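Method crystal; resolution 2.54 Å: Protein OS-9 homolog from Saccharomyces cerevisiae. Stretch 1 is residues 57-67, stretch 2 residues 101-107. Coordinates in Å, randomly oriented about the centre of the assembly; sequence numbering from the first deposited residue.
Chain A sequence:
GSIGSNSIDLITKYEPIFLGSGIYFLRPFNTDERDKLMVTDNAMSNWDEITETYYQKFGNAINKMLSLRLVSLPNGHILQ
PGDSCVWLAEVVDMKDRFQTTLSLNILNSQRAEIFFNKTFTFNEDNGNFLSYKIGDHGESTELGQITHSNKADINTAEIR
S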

ATOM      1  N   LYS A  57      16.180  13.776  -0.467  1.00 64.70           N
ATOM      2  CA  LYS A  57      16.924  12.921  -1.382  1.00 64.39           C
ATOM      3  C   LYS A  57      16.012  11.940  -2.112  1.00 60.03           C
ATOM      4  O   LYS A  57      16.124  11.755  -3.318  1.00 52.76           O
ATOM      5  CB  LYS A  57      18.023  12.177  -0.635  1.00 63.18           C
ATOM      6  CG  LYS A  57      19.117  13.091  -0.135  1.00 72.03           C
ATOM      7  CD  LYS A  57      20.146  12.338   0.693  1.00 75.44           C
ATOM      8  CE  LYS A  57      21.334  13.224   1.050  1.00 69.81           C
ATOM      9  NZ  LYS A  57      22.189  12.584   2.093  1.00 82.01           N
ATOM     10  N   PHE A  58      15.102  11.316  -1.376  1.00 67.00           N
ATOM     11  CA  PHE A  58      14.178  10.372  -1.980  1.00 44.85           C
ATOM     12  C   PHE A  58      13.231  11.067  -2.943  1.00 54.07           C
ATOM     13  O   PHE A  58      12.903  10.526  -3.998  1.00 43.02           O
ATOM     14  CB  PHE A  58      13.426   9.583  -0.906  1.00 56.29           C
ATOM     15  CG  PHE A  58      14.104   8.300  -0.529  1.00 52.49           C
ATOM     16  CD1 PHE A  58      15.113   8.287   0.415  1.00 47.89           C
ATOM     17  CD2 PHE A  58      13.756   7.112  -1.147  1.00 39.94           C
ATOM     18  CE1 PHE A  58      15.750   7.106   0.756  1.00 55.43           C
ATOM     19  CE2 PHE A  58      14.392   5.935  -0.821  1.00 47.91           C
ATOM     20  CZ  PHE A  58      15.391   5.929   0.140  1.00 55.22           C
ATOM     21  N   GLY A  59      12.811  12.280  -2.601  1.00 42.92           N
ATOM     22  CA  GLY A  59      12.039  13.076  -3.540  1.00 51.38           C
ATOM     23  C   GLY A  59      12.724  13.156  -4.900  1.00 67.81           C
ATOM     24  O   GLY A  59      12.088  12.936  -5.932  1.00 64.44           O
ATOM     25  N   ASN A  60      14.021  13.469  -4.903  1.00 51.33           N
ATOM     26  CA  ASN A  60      14.781  13.591  -6.146  1.00 56.68           C
ATOM     27  C   ASN A  60      14.877  12.269  -6.892  1.00 55.31           C
ATOM     28  O   ASN A  60      14.712  12.217  -8.119  1.00 55.68           O
ATOM     29  CB  ASN A  60      16.205  14.102  -5.877  1.00 62.35           C
ATOM     30  CG  ASN A  60      16.229  15.482  -5.272  1.00 72.81           C
ATOM     31  OD1 ASN A  60      15.327  16.290  -5.498  1.00 81.21           O
ATOM     32  ND2 ASN A  60      17.264  15.764  -4.485  1.00 72.13           N
ATOM     33  N   ALA A  61      15.167  11.201  -6.153  1.00 50.02           N
ATOM     34  CA  ALA A  61      15.284   9.878  -6.759  1.00 56.25           C
ATOM     35  C   ALA A  61      13.963   9.431  -7.409  1.00 58.50           C
ATOM     36  O   ALA A  61      13.969   8.814  -8.489  1.00 44.87           O
ATOM     37  CB  ALA A  61      15.753   8.860  -5.726  1.00 44.34           C
ATOM     38  N   ILE A  62      12.842   9.743  -6.749  1.00 46.86           N
ATOM     39  CA  ILE A  62      11.513   9.376  -7.245  1.00 46.83           C
ATOM     40  C   ILE A  62      11.229  10.102  -8.547  1.00 58.73           C
ATOM     41  O   ILE A  62      10.800   9.488  -9.532  1.00 56.51           O
ATOM     42  CB  ILE A  62      10.386   9.670  -6.212  1.00 52.55           C
ATOM     43  CG1 ILE A  62      10.504   8.739  -5.001  1.00 53.27           C
ATOM     44  CG2 ILE A  62       9.015   9.517  -6.836  1.00 44.30           C
ATOM     45  CD1 ILE A  62      10.667   7.290  -5.369  1.00 58.49           C
ATOM     46  N   ASN A  63      11.485  11.407  -8.564  1.00 59.71           N
ATOM     47  CA  ASN A  63      11.328  12.184  -9.793  1.00 60.35           C
ATOM     48  C   ASN A  63      12.142  11.627 -10.946  1.00 54.36           C
ATOM     49  O   ASN A  63      11.667  11.570 -12.074  1.00 47.69           O
ATOM     50  CB  ASN A  63      11.668  13.651  -9.569  1.00 46.32           C
ATOM     51  CG  ASN A  63      10.546  14.397  -8.883  1.00 62.80           C
ATOM     52  OD1 ASN A  63       9.371  14.157  -9.156  1.00 68.42           O
ATOM     53  ND2 ASN A  63      10.897  15.295  -7.979  1.00 68.65           N
ATOM     54  N   LYS A  64      13.366  11.205 -10.653  1.00 44.92           N
ATOM     55  CA  LYS A  64      14.223  10.612 -11.674  1.00 55.30           C
ATOM     56  C   LYS A  64      13.636   9.284 -12.159  1.00 47.26           C
ATOM     57  O   LYS A  64      13.580   9.013 -13.364  1.00 55.95           O
ATOM     58  CB  LYS A  64      15.656  10.408 -11.141  1.00 46.82           C
ATOM     59  CG  LYS A  64      16.628   9.850 -12.178  1.00 61.65           C
ATOM     60  CD  LYS A  64      17.689  10.871 -12.563  1.00 80.34           C
ATOM     61  CE  LYS A  64      19.008  10.169 -12.868  1.00106.36           C
ATOM     62  NZ  LYS A  64      20.144  11.120 -13.023  1.00118.85           N
ATOM     63  N   MET A  65      13.220   8.456 -11.206  1.00 44.51           N
ATOM     64  CA  MET A  65      12.585   7.179 -11.508  1.00 45.96           C
ATOM     65  C   MET A  65      11.427   7.391 -12.473  1.00 54.61           C
ATOM     66  O   MET A  65      11.284   6.665 -13.464  1.00 49.78           O
ATOM     67  CB  MET A  65      12.072   6.540 -10.224  1.00 49.23           C
ATOM     68  CG  MET A  65      11.383   5.205 -10.410  1.00 42.22           C
ATOM     69  SD  MET A  65      10.739   4.581  -8.822  1.00 49.22           S
ATOM     70  CE  MET A  65       9.305   5.637  -8.631  1.00 50.61           C
ATOM     71  N   LEU A  66      10.605   8.395 -12.181  1.00 43.57           N
ATOM     72  CA  LEU A  66       9.472   8.742 -13.037  1.00 42.36           C
ATOM     73  C   LEU A  66       9.870   9.262 -14.424  1.00 52.19           C
ATOM     74  O   LEU A  66       9.271   8.862 -15.432  1.00 62.99           O
ATOM     75  CB  LEU A  66       8.554   9.736 -12.324  1.00 44.22           C
ATOM     76  CG  LEU A  66       7.852   9.113 -11.115  1.00 52.48           C
ATOM     77  CD1 LEU A  66       7.127  10.159 -10.273  1.00 52.12           C
ATOM     78  CD2 LEU A  66       6.907   8.030 -11.588  1.00 44.61           C
ATOM     79  N   SER A  67      10.875  10.138 -14.469  1.00 58.19           N
ATOM     80  CA  SER A  67      11.424  10.662 -15.724  1.00 64.53           C
ATOM     81  C   SER A  67      11.906   9.542 -16.621  1.00 70.03           C
ATOM     82  O   SER A  67      11.729   9.581 -17.840  1.00 76.93           O
ATOM     83  CB  SER A  67      12.598  11.602 -15.443  1.00 55.72           C
ATOM     84  OG  SER A  67      12.173  12.698 -14.652  1.00 94.83           O
ATOM     85  N   THR A 101      10.094   0.331   4.420  1.00 59.08           N
ATOM     86  CA  THR A 101       9.266   0.253   3.233  1.00 44.97           C
ATOM     87  C   THR A 101       8.952   1.683   2.799  1.00 54.62           C
ATOM     88  O   THR A 101       8.597   2.536   3.623  1.00 45.16           O
ATOM     89  CB  THR A 101       7.984  -0.603   3.475  1.00 37.72           C
ATOM     90  OG1 THR A 101       8.344  -1.993   3.559  1.00 43.67           O
ATOM     91  CG2 THR A 101       6.998  -0.434   2.347  1.00 34.85           C
ATOM     92  N   LEU A 102       9.136   1.952   1.511  1.00 41.84           N
ATOM     93  CA  LEU A 102       8.804   3.254   0.956  1.00 45.18           C
ATOM     94  C   LEU A 102       7.385   3.200   0.409  1.00 52.74           C
ATOM     95  O   LEU A 102       7.034   2.318  -0.373  1.00 40.44           O
ATOM     96  CB  LEU A 102       9.797   3.633  -0.150  1.00 48.20           C
ATOM     97  CG  LEU A 102       9.893   5.062  -0.711  1.00 52.79           C
ATOM     98  CD1 LEU A 102       9.225   5.151  -2.030  1.00 51.01           C
ATOM     99  CD2 LEU A 102       9.337   6.122   0.219  1.00 64.01           C
ATOM    100  N   SER A 103       6.564   4.135   0.859  1.00 44.95           N
ATOM    101  CA  SER A 103       5.233   4.305   0.313  1.00 34.09           C
ATOM    102  C   SER A 103       5.215   5.572  -0.530  1.00 38.79           C
ATOM    103  O   SER A 103       5.524   6.657  -0.032  1.00 51.19           O
ATOM    104  CB  SER A 103       4.207   4.413   1.449  1.00 56.76           C
ATOM    105  OG  SER A 103       2.919   4.744   0.957  1.00 39.50           O
ATOM    106  N   LEU A 104       4.841   5.430  -1.801  1.00 42.04           N
ATOM    107  CA  LEU A 104       4.755   6.566  -2.721  1.00 38.11           C
ATOM    108  C   LEU A 104       3.314   6.749  -3.158  1.00 48.18           C
ATOM    109  O   LEU A 104       2.728   5.869  -3.797  1.00 48.11           O
ATOM    110  CB  LEU A 104       5.640   6.341  -3.962  1.00 43.54           C
ATOM    111  CG  LEU A 104       5.382   7.339  -5.095  1.00 45.36           C
ATOM    112  CD1 LEU A 104       5.636   8.788  -4.637  1.00 44.16           C
ATOM    113  CD2 LEU A 104       6.210   6.994  -6.321  1.00 49.91           C
ATOM    114  N   ASN A 105       2.745   7.897  -2.818  1.00 45.35           N
ATOM    115  CA  ASN A 105       1.336   8.136  -3.085  1.00 38.85           C
ATOM    116  C   ASN A 105       1.203   9.281  -4.056  1.00 42.13           C
ATOM    117  O   ASN A 105       1.249  10.454  -3.681  1.00 52.81           O
ATOM    118  CB  ASN A 105       0.557   8.419  -1.785  1.00 39.38           C
ATOM    119  CG  ASN A 105      -0.952   8.589  -2.015  1.00 55.30           C
ATOM    120  OD1 ASN A 105      -1.482   8.309  -3.102  1.00 53.20           O
ATOM    121  ND2 ASN A 105      -1.651   9.046  -0.979  1.00 49.00           N
ATOM    122  N   ILE A 106       1.049   8.934  -5.321  1.00 45.91           N
ATOM    123  CA  ILE A 106       0.933   9.950  -6.335  1.00 46.81           C
ATOM    124  C   ILE A 106      -0.517  10.393  -6.428  1.00 61.42           C
ATOM    125  O   ILE A 106      -1.423   9.587  -6.655  1.00 49.61           O
ATOM    126  CB  ILE A 106       1.455   9.447  -7.661  1.00 54.53           C
ATOM    127  CG1 ILE A 106       2.932   9.090  -7.504  1.00 45.80           C
ATOM    128  CG2 ILE A 106       1.224  10.492  -8.739  1.00 48.35           C
ATOM    129  CD1 ILE A 106       3.569   8.570  -8.760  1.00 58.48           C
ATOM    130  N   LEU A 107      -0.727  11.687  -6.228  1.00 55.41           N
ATOM    131  CA  LEU A 107      -2.064  12.224  -6.076  1.00 64.44           C
ATOM    132  C   LEU A 107      -2.569  12.784  -7.394  1.00 75.93           C
ATOM    133  O   LEU A 107      -3.747  12.649  -7.726  1.00 71.67           O
ATOM    134  CB  LEU A 107      -2.042  13.294  -4.993  1.00 73.02           C
ATOM    135  CG  LEU A 107      -1.474  12.721  -3.692  1.00 72.17           C
ATOM    136  CD1 LEU A 107      -0.954  13.814  -2.790  1.00 74.26           C
ATOM    137  CD2 LEU A 107      -2.514  11.880  -2.980  1.00 61.46           C
TER

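The centre of this contact is Ile62 set against two leucines of the strand. Its CG2 lies 3.8 Å from Leu104 CD2, the closest approach between the two stretches, while its CD1 reaches Leu102 CD1 at 4.2 Å. One branched side chain on the helix thus touches successive inward-facing residues of the strand, one with each of its branches. Here the backbones also come near, with Ile62 CA 8.6 Å from Leu104 CA, a spacing filled by aliphatic carbon from both sides.

Around this centre three further apolar pairs extend the packing. Met65 extends through t, t and p rotamers to place CE 4.1 Å from Leu104 CD2, the same methyl that meets Ile62. Toward the start of the strand, Phe58 CD2 stands 4.4 Å from Leu102 CG, which approaches the ring obliquely. Toward its end, Leu66 CD1 meets Ile106 CD1 at 4.2 Å.

The rule is one of matching periodicities. On the helix, Phe58, Ile62, Met65 and Leu66 follow steps of four, three and one, which keep them on one face; on the strand, Leu102, Leu104 and Ile106 alternate with Thr101, Ser103 and Asn105, whose side chains stay out of reach. With the axes no closer than 11.6 Å, side chains alone bridge the gap; the axes run at 62° to each other, and the two stretches bury 225 Å² in total, both sides summed.

No hydrogen bond crosses between the stretches, so the contact consists of apolar packing between side chains. Several polar groups find partners away from the contact: the helix backbone bonds to itself, as in Leu66 N to Ile62 O at 2.9 Å, and Asn105 finds its partners elsewhere in the structure. At the exposed, polar side of the helix, Ser67 OG donates to Asn63 O at 2.9 Å, folding its hydroxyl back onto the preceding turn.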